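Local coordinates for aminotransferase TlmJ (Streptoalloteichus hindustanus, PDB 5UID), which probably transfers amino groups with pyridoxal 5'-phosphate as cofactor, as a member of the DegT/DnrJ/EryC1 aminotransferase family linked to natural-product biosynthesis, at residues A[113-118]-A[138-143]; A[129-134]-A[155-160]. All blocks are in the same frame, centred on the assembly; numbering follows the deposited sequence.

Contact 1: A[113-118]-A[138-143]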
ATOM      1  N   PRO A 113     -14.623  17.319 -17.663  1.00 29.68           N
ATOM      2  CA  PRO A 113     -14.183  17.879 -18.940  1.00 28.01           C
ATOM      3  C   PRO A 113     -14.979  17.308 -20.102  1.00 34.01           C
ATOM      4  O   PRO A 113     -15.427  16.159 -20.080  1.00 31.79           O
ATOM      5  CB  PRO A 113     -12.715  17.449 -19.019  1.00 26.94           C
ATOM      6  CG  PRO A 113     -12.691  16.154 -18.281  1.00 28.30           C
ATOM      7  CD  PRO A 113     -13.697  16.289 -17.163  1.00 25.48           C
ATOM      8  N   THR A 114     -15.163  18.141 -21.119  1.00 33.95           N
ATOM      9  CA  THR A 114     -15.735  17.684 -22.374  1.00 35.44           C
ATOM     10  C   THR A 114     -14.633  17.124 -23.267  1.00 33.02           C
ATOM     11  O   THR A 114     -13.440  17.265 -22.989  1.00 38.41           O
ATOM     12  CB  THR A 114     -16.468  18.820 -23.091  1.00 34.55           C
ATOM     13  OG1 THR A 114     -15.516  19.781 -23.560  1.00 36.26           O
ATOM     14  CG2 THR A 114     -17.447  19.502 -22.152  1.00 30.73           C
ATOM     15  N   ALA A 115     -15.047  16.474 -24.357  1.00 33.90           N
ATOM     16  CA  ALA A 115     -14.076  16.028 -25.349  1.00 31.06           C
ATOM     17  C   ALA A 115     -13.343  17.209 -25.973  1.00 43.00           C
ATOM     18  O   ALA A 115     -12.168  17.085 -26.340  1.00 43.24           O
ATOM     19  CB  ALA A 115     -14.768  15.198 -26.431  1.00 39.30           C
ATOM     20  N   ASP A 116     -14.013  18.358 -26.095  1.00 33.45           N
ATOM     21  CA  ASP A 116     -13.360  19.546 -26.637  1.00 39.52           C
ATOM     22  C   ASP A 116     -12.294  20.080 -25.687  1.00 41.42           C
ATOM     23  O   ASP A 116     -11.252  20.575 -26.133  1.00 41.34           O
ATOM     24  CB  ASP A 116     -14.401  20.626 -26.936  1.00 39.64           C
ATOM     25  CG  ASP A 116     -15.248  20.304 -28.151  1.00 47.01           C
ATOM     26  OD1 ASP A 116     -14.745  19.601 -29.053  1.00 51.56           O
ATOM     27  OD2 ASP A 116     -16.413  20.750 -28.206  1.00 51.15           O
ATOM     28  N   HIS A 117     -12.537  19.989 -24.377  1.00 37.93           N
ATOM     29  CA  HIS A 117     -11.537  20.423 -23.405  1.00 39.52           C
ATOM     30  C   HIS A 117     -10.281  19.564 -23.481  1.00 38.86           C
ATOM     31  O   HIS A 117      -9.161  20.086 -23.423  1.00 32.56           O
ATOM     32  CB  HIS A 117     -12.127  20.387 -21.994  1.00 28.27           C
ATOM     33  CG  HIS A 117     -13.079  21.506 -21.710  1.00 35.23           C
ATOM     34  ND1 HIS A 117     -14.155  21.374 -20.858  1.00 35.55           N
ATOM     35  CD2 HIS A 117     -13.114  22.781 -22.164  1.00 35.61           C
ATOM     36  CE1 HIS A 117     -14.814  22.518 -20.803  1.00 32.37           C
ATOM     37  NE2 HIS A 117     -14.202  23.390 -21.584  1.00 33.01           N
ATOM     38  N   VAL A 118     -10.448  18.247 -23.605  1.00 40.76           N
ATOM     39  CA  VAL A 118      -9.294  17.361 -23.722  1.00 35.74           C
ATOM     40  C   VAL A 118      -8.563  17.612 -25.035  1.00 34.22           C
ATOM     41  O   VAL A 118      -7.328  17.680 -25.068  1.00 32.73           O
ATOM     42  CB  VAL A 118      -9.734  15.890 -23.589  1.00 29.09           C
ATOM     43  CG1 VAL A 118      -8.526  14.963 -23.658  1.00 28.16           C
ATOM     44  CG2 VAL A 118     -10.502  15.680 -22.296  1.00 30.15           C
ATOM     45  N   PRO A 138     -20.810   9.975 -15.272  1.00 31.94           N
ATOM     46  CA  PRO A 138     -19.795   9.631 -16.279  1.00 31.03           C
ATOM     47  C   PRO A 138     -19.364  10.806 -17.136  1.00 34.20           C
ATOM     48  O   PRO A 138     -18.211  10.840 -17.586  1.00 34.73           O
ATOM     49  CB  PRO A 138     -20.486   8.547 -17.113  1.00 28.60           C
ATOM     50  CG  PRO A 138     -21.535   7.978 -16.208  1.00 30.24           C
ATOM     51  CD  PRO A 138     -22.013   9.133 -15.382  1.00 26.59           C
ATOM     52  N   GLY A 139     -20.247  11.769 -17.382  1.00 29.67           N
ATOM     53  CA  GLY A 139     -19.863  12.939 -18.151  1.00 31.75           C
ATOM     54  C   GLY A 139     -19.756  12.641 -19.639  1.00 32.68           C
ATOM     55  O   GLY A 139     -20.503  11.836 -20.197  1.00 30.33           O
ATOM     56  N   ASP A 140     -18.801  13.307 -20.283  1.00 35.04           N
ATOM     57  CA  ASP A 140     -18.547  13.139 -21.715  1.00 33.39           C
ATOM     58  C   ASP A 140     -17.620  11.964 -21.999  1.00 38.27           C
ATOM     59  O   ASP A 140     -16.807  12.014 -22.927  1.00 28.73           O
ATOM     60  CB  ASP A 140     -17.971  14.432 -22.285  1.00 34.34           C
ATOM     61  CG  ASP A 140     -18.346  14.645 -23.737  1.00 40.05           C
ATOM     62  OD1 ASP A 140     -19.300  13.988 -24.204  1.00 38.68           O
ATOM     63  OD2 ASP A 140     -17.688  15.466 -24.410  1.00 43.17           O
ATOM     64  N   LEU A 141     -17.740  10.889 -21.213  1.00 37.25           N
ATOM     65  CA  LEU A 141     -16.779   9.791 -21.276  1.00 33.41           C
ATOM     66  C   LEU A 141     -16.736   9.147 -22.657  1.00 34.58           C
ATOM     67  O   LEU A 141     -15.656   8.798 -23.148  1.00 31.75           O
ATOM     68  CB  LEU A 141     -17.117   8.745 -20.213  1.00 33.99           C
ATOM     69  CG  LEU A 141     -16.271   7.469 -20.225  1.00 34.41           C
ATOM     70  CD1 LEU A 141     -14.799   7.784 -19.998  1.00 32.61           C
ATOM     71  CD2 LEU A 141     -16.779   6.484 -19.186  1.00 33.89           C
ATOM     72  N   VAL A 142     -17.894   8.979 -23.300  1.00 28.71           N
ATOM     73  CA  VAL A 142     -17.934   8.276 -24.582  1.00 31.22           C
ATOM     74  C   VAL A 142     -17.202   9.075 -25.655  1.00 34.54           C
ATOM     75  O   VAL A 142     -16.383   8.532 -26.405  1.00 38.52           O
ATOM     76  CB  VAL A 142     -19.388   7.979 -24.992  1.00 31.33           C
ATOM     77  CG1 VAL A 142     -19.438   7.437 -26.416  1.00 33.23           C
ATOM     78  CG2 VAL A 142     -20.016   6.993 -24.024  1.00 30.66           C
ATOM     79  N   ALA A 143     -17.486  10.376 -25.748  1.00 33.99           N
ATOM     80  CA  ALA A 143     -16.805  11.204 -26.739  1.00 36.35           C
ATOM     81  C   ALA A 143     -15.319  11.333 -26.424  1.00 39.11           C
ATOM     82  O   ALA A 143     -14.488  11.376 -27.339  1.00 39.53           O
ATOM     83  CB  ALA A 143     -17.462  12.580 -26.819  1.00 34.24           C
TER
HETATM   84  O   HOH W   1     -16.495  14.183 -18.762  1.00 32.29           O

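Contact 2: A[129-134]-A[155-160]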
ATOM      1  N   VAL A 129      -4.232  10.031 -21.566  1.00 32.54           N
ATOM      2  CA  VAL A 129      -5.261  10.922 -21.046  1.00 30.58           C
ATOM      3  C   VAL A 129      -5.870  10.257 -19.820  1.00 35.47           C
ATOM      4  O   VAL A 129      -6.219   9.071 -19.862  1.00 38.15           O
ATOM      5  CB  VAL A 129      -6.344  11.229 -22.097  1.00 30.59           C
ATOM      6  CG1 VAL A 129      -7.478  12.034 -21.476  1.00 32.09           C
ATOM      7  CG2 VAL A 129      -5.744  11.979 -23.277  1.00 34.17           C
ATOM      8  N   VAL A 130      -5.979  11.010 -18.729  1.00 30.74           N
ATOM      9  CA  VAL A 130      -6.584  10.528 -17.493  1.00 30.82           C
ATOM     10  C   VAL A 130      -7.825  11.361 -17.222  1.00 32.00           C
ATOM     11  O   VAL A 130      -7.772  12.595 -17.270  1.00 36.68           O
ATOM     12  CB  VAL A 130      -5.606  10.601 -16.305  1.00 30.30           C
ATOM     13  CG1 VAL A 130      -6.263  10.056 -15.042  1.00 30.48           C
ATOM     14  CG2 VAL A 130      -4.335   9.834 -16.619  1.00 30.46           C
ATOM     15  N   VAL A 131      -8.939  10.689 -16.949  1.00 25.44           N
ATOM     16  CA  VAL A 131     -10.195  11.358 -16.648  1.00 24.98           C
ATOM     17  C   VAL A 131     -10.854  10.640 -15.477  1.00 27.71           C
ATOM     18  O   VAL A 131     -10.618   9.451 -15.241  1.00 26.32           O
ATOM     19  CB  VAL A 131     -11.125  11.396 -17.884  1.00 37.89           C
ATOM     20  CG1 VAL A 131     -11.751  10.030 -18.137  1.00 34.55           C
ATOM     21  CG2 VAL A 131     -12.190  12.465 -17.729  1.00 49.74           C
ATOM     22  N   LEU A 132     -11.656  11.378 -14.720  1.00 25.28           N
ATOM     23  CA  LEU A 132     -12.511  10.801 -13.695  1.00 25.43           C
ATOM     24  C   LEU A 132     -13.970  11.050 -14.064  1.00 25.75           C
ATOM     25  O   LEU A 132     -14.282  11.652 -15.095  1.00 27.12           O
ATOM     26  CB  LEU A 132     -12.173  11.357 -12.306  1.00 25.32           C
ATOM     27  CG  LEU A 132     -12.080  12.863 -12.043  1.00 31.51           C
ATOM     28  CD1 LEU A 132     -13.451  13.516 -11.900  1.00 25.60           C
ATOM     29  CD2 LEU A 132     -11.236  13.112 -10.799  1.00 32.08           C
ATOM     30  N   HIS A 133     -14.867  10.568 -13.212  1.00 29.47           N
ATOM     31  CA  HIS A 133     -16.309  10.676 -13.419  1.00 28.75           C
ATOM     32  C   HIS A 133     -16.867  11.434 -12.220  1.00 27.12           C
ATOM     33  O   HIS A 133     -17.304  10.820 -11.244  1.00 23.09           O
ATOM     34  CB  HIS A 133     -16.946   9.294 -13.570  1.00 29.89           C
ATOM     35  CG  HIS A 133     -16.128   8.337 -14.381  1.00 30.33           C
ATOM     36  ND1 HIS A 133     -15.251   7.439 -13.810  1.00 30.24           N
ATOM     37  CD2 HIS A 133     -16.048   8.144 -15.719  1.00 28.91           C
ATOM     38  CE1 HIS A 133     -14.669   6.730 -14.761  1.00 31.68           C
ATOM     39  NE2 HIS A 133     -15.134   7.138 -15.929  1.00 30.84           N
ATOM     40  N   TYR A 134     -16.859  12.766 -12.304  1.00 25.86           N
ATOM     41  CA  TYR A 134     -17.056  13.594 -11.120  1.00 28.89           C
ATOM     42  C   TYR A 134     -18.366  13.266 -10.422  1.00 29.88           C
ATOM     43  O   TYR A 134     -19.440  13.313 -11.032  1.00 28.24           O
ATOM     44  CB  TYR A 134     -17.013  15.078 -11.480  1.00 24.92           C
ATOM     45  CG  TYR A 134     -17.033  15.948 -10.244  1.00 24.58           C
ATOM     46  CD1 TYR A 134     -15.857  16.278  -9.586  1.00 22.62           C
ATOM     47  CD2 TYR A 134     -18.233  16.408  -9.712  1.00 27.34           C
ATOM     48  CE1 TYR A 134     -15.872  17.060  -8.445  1.00 23.17           C
ATOM     49  CE2 TYR A 134     -18.258  17.188  -8.572  1.00 27.88           C
ATOM     50  CZ  TYR A 134     -17.074  17.510  -7.943  1.00 24.05           C
ATOM     51  OH  TYR A 134     -17.097  18.288  -6.809  1.00 27.40           O
ATOM     52  N   LEU A 155      -6.282   5.903 -22.937  1.00 35.65           N
ATOM     53  CA  LEU A 155      -7.171   6.578 -22.002  1.00 33.79           C
ATOM     54  C   LEU A 155      -7.203   5.804 -20.691  1.00 38.82           C
ATOM     55  O   LEU A 155      -7.509   4.606 -20.681  1.00 36.17           O
ATOM     56  CB  LEU A 155      -8.580   6.705 -22.580  1.00 33.19           C
ATOM     57  CG  LEU A 155      -9.616   7.287 -21.621  1.00 30.80           C
ATOM     58  CD1 LEU A 155      -9.242   8.706 -21.230  1.00 25.50           C
ATOM     59  CD2 LEU A 155     -11.006   7.243 -22.242  1.00 35.67           C
ATOM     60  N   VAL A 156      -6.894   6.489 -19.593  1.00 32.54           N
ATOM     61  CA  VAL A 156      -6.938   5.915 -18.255  1.00 26.00           C
ATOM     62  C   VAL A 156      -8.116   6.531 -17.515  1.00 27.68           C
ATOM     63  O   VAL A 156      -8.254   7.759 -17.466  1.00 24.26           O
ATOM     64  CB  VAL A 156      -5.623   6.153 -17.492  1.00 29.76           C
ATOM     65  CG1 VAL A 156      -5.700   5.543 -16.100  1.00 25.62           C
ATOM     66  CG2 VAL A 156      -4.448   5.572 -18.267  1.00 28.52           C
ATOM     67  N   GLU A 157      -8.964   5.682 -16.944  1.00 26.16           N
ATOM     68  CA  GLU A 157     -10.148   6.123 -16.217  1.00 30.91           C
ATOM     69  C   GLU A 157      -9.902   5.983 -14.720  1.00 31.01           C
ATOM     70  O   GLU A 157      -9.837   4.865 -14.198  1.00 26.46           O
ATOM     71  CB  GLU A 157     -11.375   5.318 -16.633  1.00 26.16           C
ATOM     72  CG  GLU A 157     -12.005   5.752 -17.940  1.00 30.14           C
ATOM     73  CD  GLU A 157     -13.218   4.913 -18.275  1.00 31.68           C
ATOM     74  OE1 GLU A 157     -13.083   3.968 -19.081  1.00 30.32           O
ATOM     75  OE2 GLU A 157     -14.297   5.182 -17.706  1.00 29.95           O
ATOM     76  N   ASP A 158      -9.767   7.113 -14.034  1.00 27.64           N
ATOM     77  CA  ASP A 158      -9.801   7.122 -12.574  1.00 32.91           C
ATOM     78  C   ASP A 158     -11.270   7.006 -12.182  1.00 27.09           C
ATOM     79  O   ASP A 158     -11.999   7.995 -12.107  1.00 27.91           O
ATOM     80  CB  ASP A 158      -9.148   8.382 -12.013  1.00 26.76           C
ATOM     81  CG  ASP A 158      -9.061   8.373 -10.491  1.00 28.73           C
ATOM     82  OD1 ASP A 158      -9.663   7.482  -9.855  1.00 27.35           O
ATOM     83  OD2 ASP A 158      -8.383   9.262  -9.926  1.00 25.51           O
ATOM     84  N   SER A 159     -11.709   5.772 -11.938  1.00 20.61           N
ATOM     85  CA  SER A 159     -13.103   5.471 -11.644  1.00 23.09           C
ATOM     86  C   SER A 159     -13.405   5.445 -10.146  1.00 25.87           C
ATOM     87  O   SER A 159     -14.378   4.804  -9.732  1.00 29.71           O
ATOM     88  CB  SER A 159     -13.489   4.134 -12.279  1.00 25.21           C
ATOM     89  OG  SER A 159     -13.066   4.089 -13.631  1.00 30.78           O
ATOM     90  N   ALA A 160     -12.606   6.134  -9.329  1.00 25.36           N
ATOM     91  CA  ALA A 160     -12.818   6.087  -7.885  1.00 26.86           C
ATOM     92  C   ALA A 160     -14.154   6.702  -7.483  1.00 29.92           C
ATOM     93  O   ALA A 160     -14.719   6.330  -6.448  1.00 32.08           O
ATOM     94  CB  ALA A 160     -11.668   6.786  -7.161  1.00 23.46           C
TER
HETATM   95  O   HOH W   2     -14.376   8.550 -11.098  1.00 21.91           O

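Contact 1: A[113-118]-A[138-143]
Two helix N-termini meet here on the outer side of the PLP-binding aminotransferase domain: the first turn of helix 115-119, closed by a capping box of Thr-114 and His-117, is gripped by Asp-140, the residue just before helix 141-151. Asp-140 sits at the N-cap position of its own helix but makes no capping bond there; its carboxylate reaches across instead. OD2 accepts the backbone N-H of Ala-115 at 2.8 Å from N, nearly straight at 161°, the donor arriving on the anti side and tilted 19° from the carboxylate plane. The carboxylate thus sits at the amino end of helix 115-119, where the helix dipole would probably favour a negative charge. The same OD2 lies 3.6 Å from Ala-115 CB, and Asp-140 CB comes within 3.8 Å of Pro-113 O. Within the capping box, chi1 of 69° puts Thr-114 OG1 between its own backbone N and carbonyl carbon, where it accepts from His-117 N at 3.1 Å. OG1 also lies over one face of the His-117 ring, offset toward the rim, while a weak bond runs back from Thr-114 N to His-117 ND1. The two loops share a bridging water, which donates to Pro-113 O and accepts from Asp-140 N, linking the residues leading into each helix. Pro-113 and Val-118 turn inward onto strands 79-83 and 126-132. Within the first turn of helix 141-151 the pairing becomes apolar, with Ala-115 CB and Ala-143 CB meeting at 3.8 Å.

Contact 2: A[129-134]-A[155-160]
The imidazole of His-133 is met at its edge, near its plane, by Glu-157 OE2 and by Ser-159 OG (3.3 Å from His-133 CE1), while Asp-158 O approaches it obliquely; Leu-141 also touches this side chain. NE2 donates to Glu-157 OE2 at 2.8 Å, only 13° out of the ring plane, and takes that oxygen's anti lone pair. The two side chains cross at about a right angle, ring and carboxylate planes turned 73° apart. Glu-157 CG stands anti to the carbonyl carbon (chi1 -79°), and from there the extended chain carries the carboxylate to the ring. Strands 129-132 and 155-158 run parallel in the central sheet, joined by a beta-alpha-beta crossover through helix 141-151: Val-156 N bonds to Val-129 O at 2.7 Å, Val-131 N to Val-156 O and Asp-158 N to Val-131 O. On the face bearing Val-129, Val-131 and Glu-157, Leu-155 CD1 lies 3.8 Å from Val-129 CG1; on the other, Val-130 and Val-156 stand side by side against Met-69. Asp-158 OD2 lies close to N1 of the pyridoxal-modified lysine at position 187, consistent with the cofactor aspartate of fold-type I aminotransferases. A water accepts from His-133 N and donates to Asp-158 O. An alanine in place of His-133 would probably leave Glu-157 OE2 without its imidazole donor and open a gap beside Leu-141. The buried carboxylate of Glu-157 is also held by backbone N-H groups of Gly-173 (OE2) and Gly-176 (OE1), donors that with the histidine would be expected to offset its charge.

How the contacts relate
From the N terminus, the chain enters helix 115-119, runs through strand 126-132, turns into helix 141-151 and crosses over into strand 155-158, parallel to 126-132. Contact 1 closes the loop from 113-118 to 138-143, which encloses the first strand of contact 2; contact 2 closes the beta-alpha-beta unit from 129-134 to 155-160, which encloses the start of helix 141-151. The two closures therefore cross, their segments alternating along the chain, with centres 11 Å apart. They touch directly: Leu-141 packs against His-133 and Glu-157, Pro-113 against Val-131, and Val-118 against Val-129. Both helices are thereby joined to the same side of the central sheet.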